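Long-range contact in CurH (Lyngbya majuscula, PDB 3KG7), which probably catalyses the dehydration of a beta-hydroxyacyl intermediate, as the dehydratase domain of the CurH module in the curacin polyketide synthase: residues T84-Q89 and V105-G110. Numbering follows the deposited sequence.
Sequences TTRETQ and VFSRDG
One face of the R86 guanidinium lies against the opposite backbone, with R108 C and D109 N each 3.2 Å above its plane, displaced from the group's centre. At the edge, R86 NH1 donates to S107 OG (2.8 Å), 16° out of that plane; bends at chi2 and chi3 fold R86 across the neighbouring strand. S107 OG is also hydrogen-bonded to H119 NE2; an alanine in place of R86 removes the guanidinium and would probably loosen the packing over the R108-D109 peptide and the hold on S107. On the hairpin face opposite T88 and S107, E87 and R108 extend alongside each other in the same direction. E87 OE2 meets the R108 guanidinium edge at R108 NH2 (2.9 Å) in a salt bridge, the planes 84° apart; R108 NH2 makes another to E17 OE2 of the second subunit. Reciprocal backbone bonds make E87/R108 and Q89/F106 hydrogen-bonded antiparallel pairs. Q89 N reaches F106 O at 2.8 Å. F106 N returns to Q89 O at 2.9 Å. Beyond the R86/D109 pair, a single bond from G110 N to T85 O (2.9 Å) ties down the loop residue. The contact belongs to the 86-92/101-109 hairpin of a double-hotdog fold, flanked by antiparallel strands 24-30 and 117-124.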
ATOM      1  N   THR C  84      -1.379 -24.025  -1.626  1.00 83.03           N
ATOM      2  CA  THR C  84      -0.405 -22.985  -1.313  1.00 82.40           C
ATOM      3  C   THR C  84      -0.866 -21.628  -1.831  1.00 82.34           C
ATOM      4  O   THR C  84      -1.254 -21.502  -2.995  1.00 83.07           O
ATOM      5  CB  THR C  84       0.981 -23.322  -1.886  1.00 82.28           C
ATOM      6  OG1 THR C  84       1.459 -24.530  -1.274  1.00 84.38           O
ATOM      7  CG2 THR C  84       1.968 -22.188  -1.624  1.00 80.75           C
ATOM      8  N   THR C  85      -0.844 -20.637  -0.940  1.00 80.86           N
ATOM      9  CA  THR C  85      -1.144 -19.245  -1.258  1.00 80.41           C
ATOM     10  C   THR C  85       0.096 -18.429  -0.989  1.00 79.08           C
ATOM     11  O   THR C  85       0.687 -18.529   0.075  1.00 81.77           O
ATOM     12  CB  THR C  85      -2.301 -18.692  -0.377  1.00 81.48           C
ATOM     13  OG1 THR C  85      -3.541 -19.265  -0.801  1.00 83.73           O
ATOM     14  CG2 THR C  85      -2.412 -17.162  -0.457  1.00 80.31           C
ATOM     15  N   ARG C  86       0.486 -17.624  -1.966  1.00 77.53           N
ATOM     16  CA  ARG C  86       1.585 -16.690  -1.797  1.00 78.38           C
ATOM     17  C   ARG C  86       1.094 -15.258  -1.917  1.00 78.99           C
ATOM     18  O   ARG C  86       0.546 -14.859  -2.941  1.00 79.21           O
ATOM     19  CB  ARG C  86       2.706 -16.981  -2.802  1.00 78.84           C
ATOM     20  CG  ARG C  86       3.377 -18.308  -2.543  1.00 75.97           C
ATOM     21  CD  ARG C  86       4.836 -18.257  -2.872  1.00 78.41           C
ATOM     22  NE  ARG C  86       5.635 -18.655  -1.721  1.00 78.05           N
ATOM     23  CZ  ARG C  86       6.419 -17.837  -1.035  1.00 77.48           C
ATOM     24  NH1 ARG C  86       6.549 -16.565  -1.383  1.00 76.69           N
ATOM     25  NH2 ARG C  86       7.087 -18.302  -0.002  1.00 80.28           N
ATOM     26  N   GLU C  87       1.275 -14.510  -0.837  1.00 79.08           N
ATOM     27  CA  GLU C  87       0.972 -13.088  -0.766  1.00 79.78           C
ATOM     28  C   GLU C  87       1.984 -12.343  -1.642  1.00 78.98           C
ATOM     29  O   GLU C  87       3.169 -12.310  -1.326  1.00 79.95           O
ATOM     30  CB  GLU C  87       1.114 -12.670   0.693  1.00 79.52           C
ATOM     31  CG  GLU C  87       0.649 -11.279   1.053  1.00 82.10           C
ATOM     32  CD  GLU C  87       0.712 -11.031   2.559  1.00 81.71           C
ATOM     33  OE1 GLU C  87       0.409 -11.973   3.330  1.00 83.43           O
ATOM     34  OE2 GLU C  87       1.056  -9.901   2.965  1.00 80.00           O
ATOM     35  N   THR C  88       1.520 -11.757  -2.740  1.00 78.00           N
ATOM     36  CA  THR C  88       2.415 -11.202  -3.748  1.00 78.96           C
ATOM     37  C   THR C  88       2.282  -9.682  -3.864  1.00 78.14           C
ATOM     38  O   THR C  88       1.189  -9.145  -3.742  1.00 78.80           O
ATOM     39  CB  THR C  88       2.147 -11.879  -5.101  1.00 80.23           C
ATOM     40  OG1 THR C  88       2.019 -13.296  -4.897  1.00 80.25           O
ATOM     41  CG2 THR C  88       3.273 -11.617  -6.079  1.00 79.40           C
ATOM     42  N   GLN C  89       3.400  -8.997  -4.084  1.00 77.16           N
ATOM     43  CA  GLN C  89       3.407  -7.541  -4.185  1.00 76.92           C
ATOM     44  C   GLN C  89       4.314  -7.088  -5.310  1.00 78.75           C
ATOM     45  O   GLN C  89       5.500  -7.428  -5.328  1.00 80.29           O
ATOM     46  CB  GLN C  89       3.861  -6.905  -2.870  1.00 74.10           C
ATOM     47  CG  GLN C  89       2.829  -6.979  -1.756  1.00 73.58           C
ATOM     48  CD  GLN C  89       3.146  -6.078  -0.580  1.00 72.19           C
ATOM     49  OE1 GLN C  89       4.124  -5.336  -0.596  1.00 72.67           O
ATOM     50  NE2 GLN C  89       2.316  -6.141   0.455  1.00 69.92           N
ATOM     51  N   VAL C 105       9.176  -7.271  -7.655  1.00 76.79           N
ATOM     52  CA  VAL C 105       8.125  -8.221  -7.293  1.00 76.46           C
ATOM     53  C   VAL C 105       8.590  -9.104  -6.144  1.00 77.93           C
ATOM     54  O   VAL C 105       9.609  -9.793  -6.249  1.00 79.47           O
ATOM     55  CB  VAL C 105       7.715  -9.110  -8.493  1.00 76.98           C
ATOM     56  CG1 VAL C 105       6.749 -10.224  -8.050  1.00 76.56           C
ATOM     57  CG2 VAL C 105       7.111  -8.260  -9.630  1.00 76.60           C
ATOM     58  N   PHE C 106       7.836  -9.070  -5.049  1.00 78.12           N
ATOM     59  CA  PHE C 106       8.109  -9.863  -3.853  1.00 78.34           C
ATOM     60  C   PHE C 106       6.920 -10.764  -3.546  1.00 78.79           C
ATOM     61  O   PHE C 106       5.784 -10.432  -3.899  1.00 77.13           O
ATOM     62  CB  PHE C 106       8.322  -8.940  -2.646  1.00 79.84           C
ATOM     63  CG  PHE C 106       9.630  -8.197  -2.652  1.00 80.06           C
ATOM     64  CD1 PHE C 106      10.669  -8.590  -1.813  1.00 81.34           C
ATOM     65  CD2 PHE C 106       9.821  -7.087  -3.472  1.00 81.10           C
ATOM     66  CE1 PHE C 106      11.890  -7.899  -1.804  1.00 81.17           C
ATOM     67  CE2 PHE C 106      11.040  -6.393  -3.474  1.00 80.98           C
ATOM     68  CZ  PHE C 106      12.070  -6.796  -2.640  1.00 79.95           C
ATOM     69  N   SER C 107       7.180 -11.897  -2.894  1.00 78.06           N
ATOM     70  CA  SER C 107       6.113 -12.684  -2.286  1.00 76.32           C
ATOM     71  C   SER C 107       6.582 -13.348  -1.007  1.00 76.35           C
ATOM     72  O   SER C 107       7.780 -13.501  -0.790  1.00 76.03           O
ATOM     73  CB  SER C 107       5.536 -13.716  -3.256  1.00 74.54           C
ATOM     74  OG  SER C 107       6.450 -14.756  -3.514  1.00 73.95           O
ATOM     75  N   ARG C 108       5.624 -13.693  -0.148  1.00 77.24           N
ATOM     76  CA  ARG C 108       5.862 -14.506   1.041  1.00 77.47           C
ATOM     77  C   ARG C 108       4.679 -15.462   1.195  1.00 79.51           C
ATOM     78  O   ARG C 108       3.593 -15.202   0.664  1.00 79.25           O
ATOM     79  CB  ARG C 108       6.044 -13.624   2.287  1.00 76.42           C
ATOM     80  CG  ARG C 108       4.750 -13.084   2.898  1.00 77.12           C
ATOM     81  CD  ARG C 108       4.976 -12.115   4.067  1.00 74.86           C
ATOM     82  NE  ARG C 108       3.769 -11.321   4.329  1.00 74.42           N
ATOM     83  CZ  ARG C 108       3.631 -10.416   5.302  1.00 74.21           C
ATOM     84  NH1 ARG C 108       4.620 -10.162   6.147  1.00 74.30           N
ATOM     85  NH2 ARG C 108       2.487  -9.761   5.433  1.00 73.12           N
ATOM     86  N   ASP C 109       4.885 -16.570   1.905  1.00 82.47           N
ATOM     87  CA  ASP C 109       3.809 -17.531   2.123  1.00 81.38           C
ATOM     88  C   ASP C 109       2.687 -16.858   2.886  1.00 84.00           C
ATOM     89  O   ASP C 109       2.938 -16.109   3.833  1.00 86.54           O
ATOM     90  CB  ASP C 109       4.295 -18.769   2.874  1.00 79.78           C
ATOM     91  CG  ASP C 109       3.250 -19.885   2.899  1.00 79.30           C
ATOM     92  OD1 ASP C 109       3.405 -20.871   2.143  1.00 77.15           O
ATOM     93  OD2 ASP C 109       2.261 -19.769   3.659  1.00 79.62           O
ATOM     94  N   GLY C 110       1.457 -17.116   2.455  1.00 85.51           N
ATOM     95  CA  GLY C 110       0.271 -16.564   3.092  1.00 88.82           C
ATOM     96  C   GLY C 110       0.187 -16.986   4.543  1.00 93.05           C
ATOM     97  O   GLY C 110       0.298 -16.150   5.441  1.00 93.70           O
TER